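Local coordinates for alpha-galactosidase (Thermus thermophilus, PDB 6LCJ), which probably hydrolyses the bonds of terminal, non-reducing alpha-galactosyl residues in galactosides, as a hexameric, thermostable glycosidase of family GH36, at residues R73-F81 with Y307-E315. Numbering follows the deposited sequence.
Sequences RRPQADDPF and YAAALPGAE
The loop that follows strand 298-303 of the TIM-type barrel meets, through Ala314, the N-cap of helix 80-84, where Asp79 uses both carboxylate oxygens. Its OD1 accepts from Phe81 N at 3.0 Å, the capping bond, while Ala314 N reaches OD2 at 3.2 Å from above the carboxylate plane. With CG anti to the backbone N (chi1 -177°), the carboxylate lies beside Gly313, whose CA is 3.6 Å from OD1. Arg114 forms a salt bridge with OD2 that probably offsets the charge of this buried carboxylate. Replacing Asp79 with an alanine is likely to cost Phe81 N its capping acceptor, Ala314 N its bond across the contact and Arg114 a carboxylate mate. Beside the cap, Pro80 CD rests 3.3 Å from Pro312 O, and Leu311 CD2 comes within 4.4 Å of Pro80 CG. At the far end Gln76 CA makes a CH-pi contact over one face of the Tyr307 ring, 4.0 Å from its centroid, and Pro75 O approaches CE1 obliquely. The Tyr307 hydroxyl bonds to Ala264 O, and Gln76 OE1 accepts from Phe266 N. Leu272 of strand 270-274 touches both side chains, while Arg114 of strand 113-117 packs against Ala314 and Phe81, placing the contact between N-terminal beta-sheet and barrel.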
ATOM      1  N   ARG E  73      -7.844 -20.873  11.787  1.00 29.88           N
ATOM      2  CA  ARG E  73      -8.701 -21.458  12.812  1.00 26.26           C
ATOM      3  C   ARG E  73     -10.102 -20.858  12.870  1.00 27.82           C
ATOM      4  O   ARG E  73     -10.926 -21.334  13.658  1.00 28.18           O
ATOM      5  CB  ARG E  73      -8.054 -21.309  14.175  1.00 30.43           C
ATOM      6  CG  ARG E  73      -7.061 -22.379  14.522  1.00 33.46           C
ATOM      7  CD  ARG E  73      -6.947 -22.405  16.021  1.00 32.51           C
ATOM      8  NE  ARG E  73      -5.852 -23.226  16.517  1.00 36.23           N
ATOM      9  CZ  ARG E  73      -4.941 -22.800  17.384  1.00 35.56           C
ATOM     10  NH1 ARG E  73      -4.969 -21.551  17.839  1.00 32.99           N
ATOM     11  NH2 ARG E  73      -3.999 -23.624  17.796  1.00 39.00           N
ATOM     12  N   ARG E  74     -10.397 -19.828  12.077  1.00 28.08           N
ATOM     13  CA  ARG E  74     -11.749 -19.271  12.070  1.00 28.02           C
ATOM     14  C   ARG E  74     -12.847 -20.268  11.709  1.00 28.81           C
ATOM     15  O   ARG E  74     -13.910 -20.219  12.352  1.00 31.02           O
ATOM     16  CB  ARG E  74     -11.805 -18.070  11.133  1.00 30.11           C
ATOM     17  CG  ARG E  74     -10.997 -16.938  11.660  1.00 31.82           C
ATOM     18  CD  ARG E  74     -10.957 -15.795  10.718  1.00 29.53           C
ATOM     19  NE  ARG E  74     -10.232 -14.704  11.349  1.00 42.04           N
ATOM     20  CZ  ARG E  74      -9.971 -13.542  10.768  1.00 45.01           C
ATOM     21  NH1 ARG E  74     -10.384 -13.310   9.530  1.00 46.14           N
ATOM     22  NH2 ARG E  74      -9.287 -12.621  11.428  1.00 41.48           N
ATOM     23  N   PRO E  75     -12.696 -21.165  10.729  1.00 30.91           N
ATOM     24  CA  PRO E  75     -13.818 -22.079  10.421  1.00 29.68           C
ATOM     25  C   PRO E  75     -14.210 -22.991  11.582  1.00 29.87           C
ATOM     26  O   PRO E  75     -15.359 -23.453  11.626  1.00 31.25           O
ATOM     27  CB  PRO E  75     -13.306 -22.882   9.216  1.00 28.72           C
ATOM     28  CG  PRO E  75     -12.250 -22.000   8.591  1.00 29.40           C
ATOM     29  CD  PRO E  75     -11.593 -21.300   9.757  1.00 25.02           C
ATOM     30  N   GLN E  76     -13.313 -23.258  12.529  1.00 25.60           N
ATOM     31  CA  GLN E  76     -13.645 -24.096  13.675  1.00 31.47           C
ATOM     32  C   GLN E  76     -13.939 -23.289  14.936  1.00 31.50           C
ATOM     33  O   GLN E  76     -14.150 -23.884  15.996  1.00 29.60           O
ATOM     34  CB  GLN E  76     -12.521 -25.104  13.951  1.00 29.08           C
ATOM     35  CG  GLN E  76     -11.392 -24.580  14.811  1.00 28.64           C
ATOM     36  CD  GLN E  76     -10.049 -25.134  14.369  1.00 39.42           C
ATOM     37  OE1 GLN E  76      -9.834 -25.340  13.180  1.00 36.36           O
ATOM     38  NE2 GLN E  76      -9.139 -25.373  15.318  1.00 39.47           N
ATOM     39  N   ALA E  77     -13.965 -21.957  14.842  1.00 27.93           N
ATOM     40  CA  ALA E  77     -14.254 -21.070  15.959  1.00 27.52           C
ATOM     41  C   ALA E  77     -15.696 -20.569  15.955  1.00 32.72           C
ATOM     42  O   ALA E  77     -16.326 -20.483  17.016  1.00 27.36           O
ATOM     43  CB  ALA E  77     -13.294 -19.872  15.949  1.00 20.74           C
ATOM     44  N   ASP E  78     -16.246 -20.254  14.784  1.00 32.21           N
ATOM     45  CA  ASP E  78     -17.570 -19.651  14.714  1.00 30.18           C
ATOM     46  C   ASP E  78     -18.049 -19.724  13.267  1.00 31.82           C
ATOM     47  O   ASP E  78     -17.349 -20.219  12.380  1.00 31.55           O
ATOM     48  CB  ASP E  78     -17.523 -18.205  15.235  1.00 25.83           C
ATOM     49  CG  ASP E  78     -18.816 -17.763  15.920  1.00 30.33           C
ATOM     50  OD1 ASP E  78     -19.917 -18.191  15.497  1.00 27.25           O
ATOM     51  OD2 ASP E  78     -18.727 -16.952  16.875  1.00 29.16           O
ATOM     52  N   ASP E  79     -19.263 -19.243  13.045  1.00 30.34           N
ATOM     53  CA  ASP E  79     -19.739 -18.907  11.712  1.00 28.82           C
ATOM     54  C   ASP E  79     -18.746 -17.944  11.065  1.00 33.79           C
ATOM     55  O   ASP E  79     -18.561 -16.828  11.576  1.00 30.77           O
ATOM     56  CB  ASP E  79     -21.132 -18.277  11.832  1.00 26.65           C
ATOM     57  CG  ASP E  79     -21.782 -17.952  10.491  1.00 30.27           C
ATOM     58  OD1 ASP E  79     -21.084 -17.730   9.471  1.00 29.03           O
ATOM     59  OD2 ASP E  79     -23.030 -17.886  10.483  1.00 30.11           O
ATOM     60  N   PRO E  80     -18.089 -18.324   9.959  1.00 36.03           N
ATOM     61  CA  PRO E  80     -17.065 -17.438   9.371  1.00 34.29           C
ATOM     62  C   PRO E  80     -17.559 -16.035   9.071  1.00 36.78           C
ATOM     63  O   PRO E  80     -16.784 -15.080   9.208  1.00 39.50           O
ATOM     64  CB  PRO E  80     -16.654 -18.181   8.096  1.00 28.83           C
ATOM     65  CG  PRO E  80     -16.940 -19.619   8.395  1.00 34.28           C
ATOM     66  CD  PRO E  80     -18.195 -19.606   9.239  1.00 32.00           C
ATOM     67  N   PHE E  81     -18.830 -15.872   8.699  1.00 37.81           N
ATOM     68  CA  PHE E  81     -19.373 -14.531   8.499  1.00 33.98           C
ATOM     69  C   PHE E  81     -19.248 -13.696   9.766  1.00 39.66           C
ATOM     70  O   PHE E  81     -18.770 -12.556   9.728  1.00 44.93           O
ATOM     71  CB  PHE E  81     -20.831 -14.614   8.055  1.00 31.75           C
ATOM     72  CG  PHE E  81     -21.485 -13.272   7.882  1.00 37.09           C
ATOM     73  CD1 PHE E  81     -22.077 -12.625   8.964  1.00 33.56           C
ATOM     74  CD2 PHE E  81     -21.515 -12.654   6.638  1.00 37.62           C
ATOM     75  CE1 PHE E  81     -22.673 -11.380   8.820  1.00 32.51           C
ATOM     76  CE2 PHE E  81     -22.117 -11.415   6.479  1.00 34.23           C
ATOM     77  CZ  PHE E  81     -22.693 -10.776   7.578  1.00 39.30           C
ATOM     78  N   TYR E 307     -19.892 -28.672  13.162  1.00 27.67           N
ATOM     79  CA  TYR E 307     -19.888 -27.480  12.319  1.00 28.30           C
ATOM     80  C   TYR E 307     -19.448 -27.804  10.884  1.00 28.89           C
ATOM     81  O   TYR E 307     -19.841 -27.106   9.940  1.00 28.07           O
ATOM     82  CB  TYR E 307     -18.971 -26.402  12.924  1.00 26.04           C
ATOM     83  CG  TYR E 307     -17.503 -26.717  12.724  1.00 25.14           C
ATOM     84  CD1 TYR E 307     -16.830 -26.316  11.578  1.00 25.60           C
ATOM     85  CD2 TYR E 307     -16.801 -27.444  13.668  1.00 24.91           C
ATOM     86  CE1 TYR E 307     -15.505 -26.633  11.381  1.00 26.51           C
ATOM     87  CE2 TYR E 307     -15.473 -27.759  13.476  1.00 24.93           C
ATOM     88  CZ  TYR E 307     -14.835 -27.356  12.335  1.00 24.36           C
ATOM     89  OH  TYR E 307     -13.522 -27.686  12.156  1.00 25.87           O
ATOM     90  N   ALA E 308     -18.609 -28.828  10.698  1.00 23.43           N
ATOM     91  CA  ALA E 308     -18.144 -29.137   9.351  1.00 24.28           C
ATOM     92  C   ALA E 308     -19.302 -29.449   8.414  1.00 29.09           C
ATOM     93  O   ALA E 308     -19.232 -29.147   7.218  1.00 30.85           O
ATOM     94  CB  ALA E 308     -17.153 -30.294   9.382  1.00 23.51           C
ATOM     95  N   ALA E 309     -20.384 -30.027   8.936  1.00 28.66           N
ATOM     96  CA  ALA E 309     -21.536 -30.352   8.111  1.00 23.93           C
ATOM     97  C   ALA E 309     -22.391 -29.135   7.763  1.00 33.82           C
ATOM     98  O   ALA E 309     -23.309 -29.256   6.936  1.00 35.22           O
ATOM     99  CB  ALA E 309     -22.395 -31.396   8.818  1.00 28.00           C
ATOM    100  N   ALA E 310     -22.128 -27.976   8.371  1.00 30.65           N
ATOM    101  CA  ALA E 310     -22.962 -26.795   8.177  1.00 29.17           C
ATOM    102  C   ALA E 310     -22.190 -25.627   7.580  1.00 26.78           C
ATOM    103  O   ALA E 310     -22.718 -24.513   7.517  1.00 29.92           O
ATOM    104  CB  ALA E 310     -23.621 -26.379   9.495  1.00 24.42           C
ATOM    105  N   LEU E 311     -20.971 -25.843   7.117  1.00 23.63           N
ATOM    106  CA  LEU E 311     -20.260 -24.763   6.460  1.00 31.30           C
ATOM    107  C   LEU E 311     -21.037 -24.301   5.222  1.00 34.81           C
ATOM    108  O   LEU E 311     -21.742 -25.090   4.581  1.00 38.05           O
ATOM    109  CB  LEU E 311     -18.843 -25.213   6.102  1.00 25.77           C
ATOM    110  CG  LEU E 311     -18.002 -25.308   7.388  1.00 33.20           C
ATOM    111  CD1 LEU E 311     -16.725 -26.120   7.188  1.00 28.41           C
ATOM    112  CD2 LEU E 311     -17.689 -23.917   7.989  1.00 27.56           C
ATOM    113  N   PRO E 312     -20.953 -23.011   4.870  1.00 37.09           N
ATOM    114  CA  PRO E 312     -20.095 -21.971   5.440  1.00 29.14           C
ATOM    115  C   PRO E 312     -20.725 -21.158   6.552  1.00 26.26           C
ATOM    116  O   PRO E 312     -20.288 -20.046   6.785  1.00 37.37           O
ATOM    117  CB  PRO E 312     -19.816 -21.066   4.229  1.00 33.21           C
ATOM    118  CG  PRO E 312     -20.996 -21.280   3.290  1.00 29.84           C
ATOM    119  CD  PRO E 312     -21.807 -22.460   3.801  1.00 34.23           C
ATOM    120  N   GLY E 313     -21.728 -21.681   7.238  1.00 28.50           N
ATOM    121  CA  GLY E 313     -22.330 -20.924   8.313  1.00 23.62           C
ATOM    122  C   GLY E 313     -23.829 -21.017   8.254  1.00 29.83           C
ATOM    123  O   GLY E 313     -24.364 -22.076   7.899  1.00 30.69           O
ATOM    124  N   ALA E 314     -24.519 -19.911   8.569  1.00 29.33           N
ATOM    125  CA  ALA E 314     -25.980 -19.907   8.569  1.00 29.23           C
ATOM    126  C   ALA E 314     -26.551 -20.496   7.285  1.00 29.63           C
ATOM    127  O   ALA E 314     -27.602 -21.147   7.318  1.00 31.57           O
ATOM    128  CB  ALA E 314     -26.509 -18.484   8.772  1.00 26.61           C
ATOM    129  N   GLU E 315     -25.858 -20.302   6.155  1.00 26.07           N
ATOM    130  CA  GLU E 315     -26.319 -20.797   4.861  1.00 29.08           C
ATOM    131  C   GLU E 315     -26.340 -22.321   4.789  1.00 33.16           C
ATOM    132  O   GLU E 315     -27.073 -22.879   3.963  1.00 30.59           O
ATOM    133  CB  GLU E 315     -25.434 -20.254   3.740  1.00 25.60           C
ATOM    134  CG  GLU E 315     -25.484 -18.757   3.570  1.00 35.84           C
ATOM    135  CD  GLU E 315     -24.641 -17.970   4.604  1.00 43.26           C
ATOM    136  OE1 GLU E 315     -23.918 -18.595   5.430  1.00 31.49           O
ATOM    137  OE2 GLU E 315     -24.718 -16.712   4.584  1.00 42.82           O
TER